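Local coordinates for protein anti-h(o) lectin I (Ulex europaeus, PDB 1FX5) that binds L-fucose-containing sugars such as the O(H) blood-group determinant, as a legume lectin that carries calcium and manganese ions, at residues 139-143 / 155-160; 74-80 / 221-227; 119-123 / 202-207; 47-51 / 92-98; 55-59 / 233-237. Numbering follows the deposited sequence.

Contact 1. Residues 139-143 / 155-160. With MN (manganese (II) ion), chain F.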
# COMPACT_ATOMS: atom_id res chain seq x y z
N GLY A 139 18.57 -33.55 7.19
CA GLY A 139 19.92 -33.57 6.63
C GLY A 139 20.13 -33.24 5.17
O GLY A 139 20.89 -33.96 4.52
N PHE A 140 19.51 -32.16 4.66
CA PHE A 140 19.65 -31.74 3.25
C PHE A 140 18.90 -30.43 3.02
O PHE A 140 18.11 -30.02 3.87
CB PHE A 140 19.07 -32.81 2.31
CG PHE A 140 17.83 -33.51 2.84
CD1 PHE A 140 17.89 -34.84 3.26
CD2 PHE A 140 16.61 -32.84 2.92
CE1 PHE A 140 16.77 -35.48 3.76
CE2 PHE A 140 15.48 -33.48 3.43
CZ PHE A 140 15.56 -34.80 3.85
N PRO A 141 19.18 -29.72 1.89
CA PRO A 141 18.49 -28.44 1.59
C PRO A 141 16.98 -28.77 1.54
O PRO A 141 16.61 -29.90 1.18
CB PRO A 141 19.03 -28.07 0.21
CG PRO A 141 20.42 -28.67 0.23
CD PRO A 141 20.18 -30.03 0.86
N HIS A 142 16.12 -27.80 1.83
CA HIS A 142 14.69 -28.09 1.82
C HIS A 142 13.80 -26.85 1.85
O HIS A 142 14.29 -25.74 2.11
CB HIS A 142 14.39 -28.88 3.10
CG HIS A 142 14.90 -28.21 4.35
ND1 HIS A 142 16.23 -28.16 4.73
CD2 HIS A 142 14.24 -27.48 5.29
CE1 HIS A 142 16.34 -27.42 5.84
NE2 HIS A 142 15.16 -26.98 6.23
N ILE A 143 12.53 -27.00 1.47
CA ILE A 143 11.62 -25.85 1.53
C ILE A 143 10.64 -26.24 2.66
O ILE A 143 10.14 -27.38 2.70
CB ILE A 143 10.89 -25.43 0.18
CG1 ILE A 143 9.57 -26.16 -0.02
CG2 ILE A 143 11.80 -25.56 -1.01
CD1 ILE A 143 9.70 -27.61 -0.40
N ALA A 155 8.36 -30.11 6.01
CA ALA A 155 9.43 -29.71 5.08
C ALA A 155 9.60 -30.75 3.97
O ALA A 155 9.27 -31.92 4.18
CB ALA A 155 10.76 -29.57 5.84
N GLU A 156 10.05 -30.33 2.78
CA GLU A 156 10.26 -31.27 1.68
C GLU A 156 11.66 -31.06 1.12
O GLU A 156 12.16 -29.92 1.05
CB GLU A 156 9.22 -31.08 0.55
CG GLU A 156 7.74 -31.27 0.97
CD GLU A 156 7.32 -32.74 1.19
OE1 GLU A 156 7.96 -33.66 0.65
OE2 GLU A 156 6.32 -32.97 1.91
N ARG A 157 12.27 -32.15 0.69
CA ARG A 157 13.63 -32.12 0.11
C ARG A 157 13.71 -31.24 -1.13
O ARG A 157 12.90 -31.39 -2.03
CB ARG A 157 14.08 -33.53 -0.26
CG ARG A 157 15.53 -33.61 -0.62
CD ARG A 157 15.96 -35.05 -0.66
NE ARG A 157 17.41 -35.18 -0.66
CZ ARG A 157 18.06 -36.20 -0.11
NH1 ARG A 157 17.39 -37.19 0.50
NH2 ARG A 157 19.39 -36.24 -0.16
N TRP A 158 14.77 -30.44 -1.23
CA TRP A 158 14.98 -29.54 -2.36
C TRP A 158 16.41 -29.61 -2.91
O TRP A 158 17.38 -29.43 -2.17
CB TRP A 158 14.69 -28.09 -1.89
CG TRP A 158 15.09 -26.93 -2.85
CD1 TRP A 158 14.93 -26.88 -4.22
CD2 TRP A 158 15.63 -25.64 -2.48
NE1 TRP A 158 15.33 -25.65 -4.71
CE2 TRP A 158 15.76 -24.88 -3.66
CE3 TRP A 158 16.00 -25.06 -1.26
CZ2 TRP A 158 16.26 -23.56 -3.67
CZ3 TRP A 158 16.49 -23.76 -1.25
CH2 TRP A 158 16.62 -23.02 -2.46
N ASN A 159 16.56 -29.91 -4.20
CA ASN A 159 17.90 -29.98 -4.79
C ASN A 159 18.15 -28.59 -5.38
O ASN A 159 17.80 -28.31 -6.54
CB ASN A 159 17.96 -31.05 -5.86
CG ASN A 159 17.76 -32.45 -5.29
OD1 ASN A 159 16.99 -33.24 -5.83
ND2 ASN A 159 18.42 -32.75 -4.18
N LYS A 160 18.73 -27.71 -4.55
CA LYS A 160 19.05 -26.32 -4.92
C LYS A 160 19.95 -26.15 -6.15
O LYS A 160 20.86 -26.95 -6.37
CB LYS A 160 19.64 -25.59 -3.69
CG LYS A 160 20.85 -26.30 -3.05
CD LYS A 160 21.46 -25.52 -1.90
CE LYS A 160 22.86 -26.02 -1.58
NZ LYS A 160 23.52 -25.26 -0.49
MN MN F . 15.18 -25.30 7.89
O HOH W 1 14.98 -23.76 9.34
O HOH W 2 13.54 -26.46 8.77
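Strand pairing can position a metal ligand, and this hairpin of the front sheet is an example. Ala-155 places its CB 4.1 Å from CD2 of His-142 and directs its CA toward Ile-143 O (3.4 Å). Glu-156 then forms the hydrogen-bonded antiparallel pair with Ile-143: Glu-156 N to Ile-143 O and Ile-143 N to Glu-156 O are both 3.0 Å. Arg-157, the non-hydrogen-bonded partner of His-142, lays its guanidinium flat on the Phe-140 ring, planes 16° apart, with CZ 4.2 Å from the centroid in an off-centre cation-pi contact. Trp-158 N donates to Pro-141 O at 3.1 Å, and its CB packs on Ile-143 CG2 (3.9 Å). Lys-160 rests CD on Pro-141 CG (3.9 Å), while its NZ is held by Thr-128 O. His-142 ND1 donates to Phe-140 O (2.8 Å), consistent with orienting the ring whose NE2 binds the manganese at 2.4 Å; Glu-125, Asp-127, Asp-137 and two waters complete the site. On one flank His-142 bonds through its backbone to Asp-127 of strand 122-127, and Ile-143 and Trp-158 pack on Ile-194 of strand 192-199, in the back sheet.

Contact 2. Residues 74-80 / 221-227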
# COMPACT_ATOMS: atom_id res chain seq x y z
N PHE A 74 13.18 -15.81 -8.35
CA PHE A 74 14.41 -15.47 -7.65
C PHE A 74 15.60 -16.31 -8.18
O PHE A 74 15.42 -17.25 -8.98
CB PHE A 74 14.21 -15.68 -6.13
CG PHE A 74 14.37 -17.13 -5.67
CD1 PHE A 74 15.60 -17.61 -5.27
CD2 PHE A 74 13.29 -17.98 -5.66
CE1 PHE A 74 15.76 -18.94 -4.86
CE2 PHE A 74 13.43 -19.31 -5.25
CZ PHE A 74 14.67 -19.79 -4.85
N PHE A 75 16.81 -15.91 -7.83
CA PHE A 75 18.01 -16.63 -8.24
C PHE A 75 19.08 -16.34 -7.18
O PHE A 75 18.95 -15.38 -6.40
CB PHE A 75 18.45 -16.31 -9.68
CG PHE A 75 19.03 -14.93 -9.86
CD1 PHE A 75 18.20 -13.83 -10.05
CD2 PHE A 75 20.40 -14.74 -9.87
CE1 PHE A 75 18.73 -12.56 -10.25
CE2 PHE A 75 20.94 -13.48 -10.07
CZ PHE A 75 20.10 -12.38 -10.26
N MET A 76 20.07 -17.21 -7.07
CA MET A 76 21.14 -17.05 -6.10
C MET A 76 22.48 -17.12 -6.82
O MET A 76 22.62 -17.83 -7.80
CB MET A 76 21.09 -18.19 -5.06
CG MET A 76 19.70 -18.53 -4.55
SD MET A 76 19.68 -19.83 -3.29
CE MET A 76 19.78 -21.34 -4.28
N GLU A 77 23.49 -16.42 -6.29
CA GLU A 77 24.82 -16.42 -6.88
C GLU A 77 25.83 -16.69 -5.80
O GLU A 77 25.70 -16.16 -4.69
CB GLU A 77 25.13 -15.07 -7.51
CG GLU A 77 24.04 -14.58 -8.39
CD GLU A 77 24.57 -14.04 -9.68
OE1 GLU A 77 24.88 -14.87 -10.57
OE2 GLU A 77 24.66 -12.79 -9.79
N THR A 78 26.86 -17.47 -6.12
CA THR A 78 27.89 -17.80 -5.14
C THR A 78 29.25 -18.09 -5.77
O THR A 78 29.34 -18.59 -6.88
CB THR A 78 27.46 -19.02 -4.29
OG1 THR A 78 28.40 -19.23 -3.23
CG2 THR A 78 27.37 -20.27 -5.13
N SER A 79 30.31 -17.76 -5.03
CA SER A 79 31.69 -17.99 -5.48
C SER A 79 32.26 -19.20 -4.74
O SER A 79 33.37 -19.65 -5.02
CB SER A 79 32.55 -16.76 -5.23
OG SER A 79 32.23 -15.72 -6.15
N ALA A 80 31.52 -19.68 -3.74
CA ALA A 80 31.93 -20.84 -2.95
C ALA A 80 31.33 -22.07 -3.62
O ALA A 80 30.59 -21.96 -4.60
CB ALA A 80 31.41 -20.71 -1.52
N GLY A 221 32.55 -17.51 4.78
CA GLY A 221 33.15 -18.74 4.28
C GLY A 221 32.25 -19.53 3.36
O GLY A 221 32.71 -20.45 2.68
N ARG A 222 30.97 -19.19 3.31
CA ARG A 222 30.02 -19.89 2.45
C ARG A 222 28.96 -18.92 1.96
O ARG A 222 27.80 -19.29 1.74
CB ARG A 222 29.41 -21.11 3.18
CG ARG A 222 29.35 -21.03 4.70
CD ARG A 222 29.78 -22.35 5.42
NE ARG A 222 29.06 -23.50 4.90
CZ ARG A 222 29.25 -24.77 5.26
NH1 ARG A 222 30.14 -25.12 6.17
NH2 ARG A 222 28.53 -25.72 4.66
N GLN A 223 29.41 -17.70 1.69
CA GLN A 223 28.55 -16.63 1.23
C GLN A 223 27.90 -16.79 -0.11
O GLN A 223 28.49 -17.30 -1.04
CB GLN A 223 29.31 -15.30 1.24
CG GLN A 223 29.82 -14.88 2.61
CD GLN A 223 30.41 -13.47 2.59
OE1 GLN A 223 30.85 -12.99 1.54
NE2 GLN A 223 30.41 -12.81 3.74
N ALA A 224 26.66 -16.31 -0.18
CA ALA A 224 25.85 -16.34 -1.39
C ALA A 224 24.86 -15.18 -1.29
O ALA A 224 24.50 -14.76 -0.18
CB ALA A 224 25.12 -17.66 -1.51
N THR A 225 24.50 -14.61 -2.43
CA THR A 225 23.55 -13.51 -2.45
C THR A 225 22.21 -14.10 -2.98
O THR A 225 22.22 -15.04 -3.78
CB THR A 225 24.08 -12.33 -3.30
OG1 THR A 225 23.12 -11.26 -3.28
CG2 THR A 225 24.35 -12.77 -4.73
N HIS A 226 21.08 -13.61 -2.47
CA HIS A 226 19.75 -14.09 -2.86
C HIS A 226 19.03 -12.89 -3.46
O HIS A 226 18.84 -11.89 -2.77
CB HIS A 226 19.03 -14.65 -1.62
CG HIS A 226 19.81 -15.73 -0.93
ND1 HIS A 226 20.76 -15.46 0.03
CD2 HIS A 226 19.85 -17.07 -1.13
CE1 HIS A 226 21.36 -16.58 0.39
NE2 HIS A 226 20.82 -17.58 -0.30
N GLU A 227 18.56 -13.04 -4.70
CA GLU A 227 17.87 -11.98 -5.43
C GLU A 227 16.48 -12.23 -6.02
O GLU A 227 16.23 -13.26 -6.64
CB GLU A 227 18.83 -11.51 -6.52
CG GLU A 227 20.10 -10.96 -5.89
CD GLU A 227 21.29 -10.96 -6.80
OE1 GLU A 227 21.83 -9.88 -7.04
OE2 GLU A 227 21.72 -12.03 -7.25
O HOH W 3 30.45 -16.03 -3.03
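Neighbouring strands of a lectin back sheet show how backbone bonding can fix a contact. The main-chain ladder comes first: Phe-75 pairs with Glu-227 (Phe-75 N to Glu-227 O 3.0 Å, Glu-227 N to Phe-75 O 2.9 Å), and Glu-77 with Thr-225 (Glu-77 N to Thr-225 O 3.1 Å, Thr-225 N to Glu-77 O 3.0 Å). Past the ladder, Thr-78 OG1 donates to Gln-223 O (2.9 Å) and accepts from Ala-80 N (3.2 Å), an ST turn; a water bridges Ser-79 N and Gln-223 O. Aromatic contacts divide between the faces. Glu-227 CB lies over the Phe-75 ring, 4.2 Å from its centroid, whereas on the Met-76 face SD meets the edge of His-226, 3.5 Å from CD2. Electrostatics work the other way: Glu-77 OE2 and Glu-227 OE2 approach to 4.0 Å, and the buried Glu-227 OE2 has no polar partner in the model. Cohesion therefore rests mainly on backbone bonds, with the Thr-78 hydroxyl, a water and packing added, and the two carboxylates are accommodated rather than exploited.

Contact 3. Residues 119-123 / 202-207. With NAG (2-acetamido-2-deoxy-beta-D-glucopyranose), chain D.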
# COMPACT_ATOMS: atom_id res chain seq x y z
N TYR A 119 6.46 -14.50 18.75
CA TYR A 119 7.11 -14.09 17.51
C TYR A 119 5.99 -13.70 16.51
O TYR A 119 6.19 -12.83 15.68
CB TYR A 119 7.89 -15.25 16.87
CG TYR A 119 9.31 -15.41 17.35
CD1 TYR A 119 10.23 -14.36 17.28
CD2 TYR A 119 9.73 -16.62 17.92
CE1 TYR A 119 11.53 -14.50 17.78
CE2 TYR A 119 11.04 -16.76 18.43
CZ TYR A 119 11.92 -15.70 18.35
OH TYR A 119 13.19 -15.85 18.89
N GLN A 120 4.84 -14.40 16.58
CA GLN A 120 3.69 -14.17 15.69
C GLN A 120 4.19 -14.09 14.25
O GLN A 120 3.92 -13.11 13.51
CB GLN A 120 2.93 -12.89 16.06
CG GLN A 120 2.21 -12.98 17.39
CD GLN A 120 1.52 -11.67 17.73
OE1 GLN A 120 2.15 -10.62 17.71
NE2 GLN A 120 0.22 -11.72 18.02
N THR A 121 4.89 -15.15 13.86
CA THR A 121 5.47 -15.26 12.52
C THR A 121 5.18 -16.56 11.81
O THR A 121 5.23 -17.63 12.43
CB THR A 121 7.00 -15.13 12.64
OG1 THR A 121 7.31 -13.88 13.25
CG2 THR A 121 7.69 -15.23 11.29
N VAL A 122 4.84 -16.48 10.53
CA VAL A 122 4.57 -17.66 9.71
C VAL A 122 5.47 -17.41 8.50
O VAL A 122 5.37 -16.35 7.85
CB VAL A 122 3.12 -17.75 9.23
CG1 VAL A 122 3.00 -18.88 8.17
CG2 VAL A 122 2.19 -18.07 10.39
N ALA A 123 6.37 -18.32 8.19
CA ALA A 123 7.25 -18.13 7.05
C ALA A 123 7.43 -19.37 6.19
O ALA A 123 7.34 -20.51 6.69
CB ALA A 123 8.64 -17.66 7.54
N LEU A 202 -4.50 -19.09 10.80
CA LEU A 202 -3.86 -17.80 10.95
C LEU A 202 -4.42 -16.88 12.04
O LEU A 202 -3.67 -16.11 12.63
CB LEU A 202 -3.81 -17.11 9.61
CG LEU A 202 -2.50 -17.11 8.81
CD1 LEU A 202 -1.63 -18.35 8.98
CD2 LEU A 202 -2.85 -16.85 7.36
N LYS A 203 -5.72 -16.99 12.34
CA LYS A 203 -6.36 -16.15 13.38
C LYS A 203 -5.80 -16.45 14.75
O LYS A 203 -5.91 -15.64 15.67
CB LYS A 203 -7.86 -16.39 13.48
CG LYS A 203 -8.70 -15.84 12.38
CD LYS A 203 -10.16 -16.09 12.70
CE LYS A 203 -10.51 -15.51 14.06
NZ LYS A 203 -11.96 -15.66 14.40
N GLU A 204 -5.27 -17.66 14.91
CA GLU A 204 -4.71 -18.06 16.18
C GLU A 204 -3.22 -17.78 16.35
O GLU A 204 -2.69 -17.93 17.45
CB GLU A 204 -4.93 -19.55 16.39
CG GLU A 204 -6.37 -19.96 16.62
CD GLU A 204 -6.45 -21.44 16.96
OE1 GLU A 204 -5.87 -21.81 18.00
OE2 GLU A 204 -7.07 -22.22 16.18
N ILE A 205 -2.55 -17.41 15.27
CA ILE A 205 -1.12 -17.15 15.32
C ILE A 205 -0.65 -15.73 15.04
O ILE A 205 0.29 -15.24 15.69
CB ILE A 205 -0.44 -18.18 14.38
CG1 ILE A 205 -0.44 -19.55 15.07
CG2 ILE A 205 0.98 -17.77 13.99
CD1 ILE A 205 -1.03 -20.60 14.24
N LEU A 206 -1.33 -15.04 14.12
CA LEU A 206 -0.99 -13.67 13.74
C LEU A 206 -1.93 -12.55 14.23
O LEU A 206 -3.08 -12.80 14.58
CB LEU A 206 -0.94 -13.58 12.19
CG LEU A 206 -0.03 -14.51 11.37
CD1 LEU A 206 -0.37 -14.45 9.86
CD2 LEU A 206 1.40 -14.11 11.62
N PRO A 207 -1.42 -11.31 14.32
CA PRO A 207 -2.30 -10.21 14.76
C PRO A 207 -3.22 -9.86 13.55
O PRO A 207 -3.02 -10.39 12.44
CB PRO A 207 -1.31 -9.09 15.07
CG PRO A 207 -0.12 -9.40 14.18
CD PRO A 207 -0.01 -10.89 14.22
C1 NAG D . 14.79 -12.16 21.55
C2 NAG D . 13.96 -12.41 22.80
C3 NAG D . 13.48 -11.06 23.32
C4 NAG D . 14.71 -10.24 23.68
C5 NAG D . 15.56 -10.07 22.42
C6 NAG D . 16.82 -9.26 22.63
C7 NAG D . 11.96 -13.14 21.65
C8 NAG D . 10.86 -14.19 21.57
N2 NAG D . 12.86 -13.33 22.61
O3 NAG D . 12.64 -11.25 24.47
O4 NAG D . 14.32 -8.95 24.19
O5 NAG D . 15.94 -11.38 21.91
O6 NAG D . 17.51 -9.66 23.80
O7 NAG D . 11.97 -12.16 20.91
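In the legume lectin jelly roll, a sandwich of two large antiparallel sheets, the loop 202-207 packs against the start of the front-sheet strand 122-127. No hydrogen bond crosses the contact; three residues carry most of it. Gln-120 buries the largest area. Its positive phi and psi turn the chain just ahead of the strand, bringing CG to 3.4 Å from Ile-205 O, while its own carbonyl O sits 3.3 Å from Leu-206 CD2 and NE2 lies 3.9 Å from Pro-207 CD. Val-122, already in the strand, points toward the loop and sets CG2 among Ile-205 CG2 (3.8 Å), Leu-202 CD1 (4.1 Å) and Leu-206 CD2 (4.2 Å). Ile-205 completes the trio, touching both of the others. The loop can offer these groups together because it coils tightly, Ile-205 N and Leu-206 N both donating to Leu-202 O at 3.1 and 3.0 Å. Leu-206 also packs on Leu-93 of the adjoining strand 88-94. On the far side of Gln-120 the chain enters a glycan pocket, where Tyr-119, bonded through OH to Asn-111 N, has N-acetylglucosamine C8 over one face of its ring, 3.7 Å from CZ.

Contact 4. Residues 47-51 / 92-98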
# COMPACT_ATOMS: atom_id res chain seq x y z
N GLY A 47 19.43 -9.40 5.35
CA GLY A 47 18.59 -8.23 5.14
C GLY A 47 17.12 -8.58 5.05
O GLY A 47 16.80 -9.76 4.93
N ILE A 48 16.24 -7.58 5.13
CA ILE A 48 14.79 -7.74 5.05
C ILE A 48 14.14 -6.61 4.23
O ILE A 48 14.56 -5.45 4.31
CB ILE A 48 14.14 -7.70 6.48
CG1 ILE A 48 14.45 -8.98 7.27
CG2 ILE A 48 12.63 -7.46 6.39
CD1 ILE A 48 13.90 -8.94 8.71
N ALA A 49 13.10 -6.93 3.47
CA ALA A 49 12.40 -5.93 2.66
C ALA A 49 10.90 -6.24 2.73
O ALA A 49 10.49 -7.37 2.49
CB ALA A 49 12.90 -5.96 1.23
N ARG A 50 10.09 -5.24 3.05
CA ARG A 50 8.64 -5.44 3.14
C ARG A 50 7.90 -4.35 2.41
O ARG A 50 8.43 -3.24 2.28
CB ARG A 50 8.17 -5.30 4.60
CG ARG A 50 9.10 -5.84 5.65
CD ARG A 50 8.56 -5.63 7.05
NE ARG A 50 9.59 -5.87 8.06
CZ ARG A 50 9.37 -6.41 9.25
NH1 ARG A 50 8.15 -6.80 9.61
NH2 ARG A 50 10.38 -6.59 10.09
N TYR A 51 6.68 -4.65 1.96
CA TYR A 51 5.88 -3.63 1.26
C TYR A 51 5.56 -2.65 2.42
O TYR A 51 5.31 -3.08 3.56
CB TYR A 51 4.59 -4.22 0.65
CG TYR A 51 3.79 -3.21 -0.17
CD1 TYR A 51 2.50 -2.88 0.19
CD2 TYR A 51 4.36 -2.57 -1.29
CE1 TYR A 51 1.77 -1.94 -0.53
CE2 TYR A 51 3.64 -1.61 -2.03
CZ TYR A 51 2.34 -1.30 -1.64
OH TYR A 51 1.57 -0.38 -2.34
N PHE A 92 7.60 -14.07 4.31
CA PHE A 92 6.99 -14.13 5.63
C PHE A 92 5.93 -13.11 6.00
O PHE A 92 5.79 -12.07 5.33
CB PHE A 92 8.10 -14.10 6.70
CG PHE A 92 8.77 -12.73 6.86
CD1 PHE A 92 9.59 -12.22 5.87
CD2 PHE A 92 8.53 -11.96 7.98
CE1 PHE A 92 10.18 -10.95 5.99
CE2 PHE A 92 9.11 -10.68 8.12
CZ PHE A 92 9.93 -10.18 7.12
N LEU A 93 5.13 -13.44 7.01
CA LEU A 93 4.07 -12.55 7.51
C LEU A 93 4.42 -12.36 8.99
O LEU A 93 4.68 -13.36 9.69
CB LEU A 93 2.68 -13.19 7.36
CG LEU A 93 2.20 -13.38 5.91
CD1 LEU A 93 2.42 -14.80 5.52
CD2 LEU A 93 0.75 -13.10 5.75
N ALA A 94 4.51 -11.11 9.45
CA ALA A 94 4.85 -10.83 10.86
C ALA A 94 4.31 -9.46 11.32
O ALA A 94 3.73 -8.73 10.52
CB ALA A 94 6.36 -10.85 11.04
N PRO A 95 4.40 -9.15 12.62
CA PRO A 95 3.91 -7.83 13.06
C PRO A 95 4.64 -6.78 12.21
O PRO A 95 5.84 -6.88 12.02
CB PRO A 95 4.33 -7.79 14.53
CG PRO A 95 4.17 -9.25 14.94
CD PRO A 95 4.84 -9.97 13.77
N PRO A 96 3.93 -5.74 11.71
CA PRO A 96 4.55 -4.70 10.86
C PRO A 96 5.72 -3.92 11.42
O PRO A 96 6.57 -3.43 10.67
CB PRO A 96 3.37 -3.79 10.49
CG PRO A 96 2.40 -3.98 11.61
CD PRO A 96 2.50 -5.45 11.97
N ASP A 97 5.83 -3.89 12.73
CA ASP A 97 6.92 -3.18 13.36
C ASP A 97 7.96 -4.11 13.99
O ASP A 97 8.72 -3.67 14.84
CB ASP A 97 6.34 -2.26 14.44
CG ASP A 97 5.59 -3.02 15.54
OD1 ASP A 97 4.95 -4.05 15.24
OD2 ASP A 97 5.63 -2.60 16.71
N SER A 98 8.02 -5.39 13.59
CA SER A 98 9.01 -6.28 14.20
C SER A 98 10.43 -5.87 13.79
O SER A 98 10.67 -5.42 12.66
CB SER A 98 8.74 -7.74 13.84
OG SER A 98 8.94 -7.95 12.46
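One arginine can join a strand to a turn two strands away. Arg-50 NH2 and NH1 both donate to Ser-98 OG, at 3.1 and 3.2 Å, and NH1 adds a weak bond to Pro-95 O at 3.3 Å. NH1 also bonds Ser-211 OG of the intervening strand. The acceptors are gathered by the type I turn from Pro-95 to Ser-98, closed by Ser-98 N to Pro-95 O (3.1 Å). The guanidinium is sandwiched: Pro-96 O stands over one face, 3.9 Å from Arg-50 NH1, and Phe-92 CE2 over the opposite face, 4.3 Å from Arg-50 NH1. Farther out the contact is apolar, Ile-48 CG2 meeting the edge of the Phe-92 ring at CZ (3.9 Å). The nearest CA pair, Arg-50 and Pro-96, is 8.8 Å apart, so no backbone pairing joins the segments. Within the front sheet, strand 209-219 lies between strands 44-59 and 88-94 and pairs with each; strand 18-22 flanks the former, and Tyr-51 packs on Leu-4 of the second subunit.

Contact 5. Residues 55-59 / 233-237. Unlike the reference sequence in segment 233-237: Thr-236 (reference Asn), Phe-237 (reference Leu).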
# COMPACT_ATOMS: atom_id res chain seq x y z
N ILE A 55 -1.11 -5.24 5.83
CA ILE A 55 -2.21 -5.97 5.22
C ILE A 55 -3.16 -6.39 6.32
O ILE A 55 -2.72 -6.81 7.40
CB ILE A 55 -1.68 -7.28 4.55
CG1 ILE A 55 -0.43 -7.00 3.71
CG2 ILE A 55 -2.74 -7.92 3.69
CD1 ILE A 55 -0.66 -6.14 2.50
N HIS A 56 -4.46 -6.28 6.05
CA HIS A 56 -5.51 -6.66 6.99
C HIS A 56 -5.68 -8.15 6.72
O HIS A 56 -6.29 -8.52 5.72
CB HIS A 56 -6.80 -5.90 6.65
CG HIS A 56 -7.80 -5.83 7.77
ND1 HIS A 56 -7.53 -6.31 9.04
CD2 HIS A 56 -9.06 -5.34 7.80
CE1 HIS A 56 -8.59 -6.10 9.81
NE2 HIS A 56 -9.53 -5.52 9.09
N ILE A 57 -5.12 -9.00 7.57
CA ILE A 57 -5.24 -10.44 7.35
C ILE A 57 -6.50 -11.09 7.91
O ILE A 57 -7.00 -12.07 7.36
CB ILE A 57 -3.92 -11.17 7.72
CG1 ILE A 57 -3.81 -12.49 6.95
CG2 ILE A 57 -3.87 -11.45 9.19
CD1 ILE A 57 -3.58 -12.32 5.47
N TRP A 58 -6.96 -10.63 9.06
CA TRP A 58 -8.18 -11.20 9.61
C TRP A 58 -8.91 -10.08 10.32
O TRP A 58 -8.31 -9.06 10.67
CB TRP A 58 -7.98 -12.48 10.43
CG TRP A 58 -7.23 -12.34 11.68
CD1 TRP A 58 -5.89 -12.41 11.85
CD2 TRP A 58 -7.79 -12.18 12.99
NE1 TRP A 58 -5.57 -12.32 13.18
CE2 TRP A 58 -6.72 -12.18 13.90
CE3 TRP A 58 -9.10 -12.06 13.47
CZ2 TRP A 58 -6.91 -12.06 15.28
CZ3 TRP A 58 -9.29 -11.94 14.84
CH2 TRP A 58 -8.19 -11.94 15.73
N ASN A 59 -10.22 -10.24 10.45
CA ASN A 59 -11.08 -9.25 11.09
C ASN A 59 -11.75 -9.69 12.39
O ASN A 59 -12.66 -10.51 12.35
CB ASN A 59 -12.15 -8.89 10.06
CG ASN A 59 -12.95 -7.66 10.45
OD1 ASN A 59 -13.08 -7.33 11.63
ND2 ASN A 59 -13.50 -6.99 9.45
N PHE A 233 1.28 -9.74 -5.67
CA PHE A 233 0.57 -10.10 -4.44
C PHE A 233 -0.86 -9.61 -4.44
O PHE A 233 -1.13 -8.47 -4.81
CB PHE A 233 1.28 -9.47 -3.23
CG PHE A 233 0.59 -9.74 -1.91
CD1 PHE A 233 0.95 -10.84 -1.15
CD2 PHE A 233 -0.41 -8.89 -1.44
CE1 PHE A 233 0.31 -11.10 0.08
CE2 PHE A 233 -1.05 -9.14 -0.22
CZ PHE A 233 -0.69 -10.26 0.54
N THR A 234 -1.77 -10.45 -3.94
CA THR A 234 -3.16 -10.09 -3.87
C THR A 234 -3.87 -10.79 -2.71
O THR A 234 -3.66 -12.00 -2.48
CB THR A 234 -3.89 -10.35 -5.22
OG1 THR A 234 -5.30 -10.17 -5.07
CG2 THR A 234 -3.69 -11.75 -5.66
N SER A 235 -4.62 -10.03 -1.91
CA SER A 235 -5.36 -10.58 -0.78
C SER A 235 -6.77 -10.05 -0.85
O SER A 235 -7.02 -8.92 -1.32
CB SER A 235 -4.75 -10.22 0.58
OG SER A 235 -4.73 -8.83 0.77
N THR A 236 -7.70 -10.86 -0.35
CA THR A 236 -9.10 -10.50 -0.35
C THR A 236 -9.87 -11.33 0.69
O THR A 236 -9.43 -12.42 1.09
CB THR A 236 -9.72 -10.79 -1.75
OG1 THR A 236 -11.08 -10.38 -1.79
CG2 THR A 236 -9.69 -12.28 -2.05
N PHE A 237 -10.97 -10.76 1.19
CA PHE A 237 -11.82 -11.42 2.18
C PHE A 237 -13.00 -12.03 1.39
O PHE A 237 -13.68 -12.96 1.83
CB PHE A 237 -12.39 -10.42 3.17
CG PHE A 237 -11.46 -10.06 4.27
CD1 PHE A 237 -11.41 -10.83 5.42
CD2 PHE A 237 -10.68 -8.94 4.19
CE1 PHE A 237 -10.61 -10.46 6.48
CE2 PHE A 237 -9.87 -8.57 5.24
CZ PHE A 237 -9.84 -9.33 6.39
O HOH W 4 -6.97 -8.09 2.63
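Phe-237 drives the edge of its ring toward the face of His-56, a T-shaped pair with centroids 5.6 Å apart and planes at 72°. The pair lies between the two sheets of the legume lectin sandwich, near one end, where the front-sheet strand 44-59 faces the back-sheet strand 224-236. The two segments point almost the same way, 13° apart, yet Ile-57 and Ser-235 keep their CA atoms 8.1 Å from each other and no direct hydrogen bond crosses: this is packing between layers, not pairing within one. Phe-237 buries far more than any other residue here. Its CE2 lies 3.6 Å from His-56 O, and its CE1 edge reaches Trp-58 CA and Asn-59 N, each at 4.0 Å. Toward the start of the segments, packing centres on Ile-55, which sets CD1 against Phe-233 CE2 (4.1 Å) and CG2 against Ser-235 OG (3.6 Å), with Leu-4 and Val-212 closing round it. His-56 is further stacked on Trp-209, while Trp-58, turned away from strand 224-236, gives its NE1 to Leu-206 O. A water bridges the layers, donating to His-56 O at 3.2 Å and accepting from Ser-235 OG at 3.0 Å.

How the contacts relate
Together the contacts sample how a sandwich is held. Contacts 1 and 4 tie elements of the front sheet, contact 2 pairs back-sheet strands, contact 5 spans the layers and contact 3 seals a loop. Along the chain, contact 5 encloses contacts 1, 2 and 3, and contact 4 precedes 3. Contacts 3, 4 and 5 cluster, centres 12 to 15 Å apart; Val-122 O to Leu-93 N (3.0 Å) probably bonds 3 to 4. Contact 1, 17 Å from contact 2, meets it where Trp-158 CH2 touches Met-76 CE (4.0 Å). Contacts 2 and 5, centres 32 Å apart, share strand 224-236, which thus runs from beside the metal-site hairpin to the domain's far side.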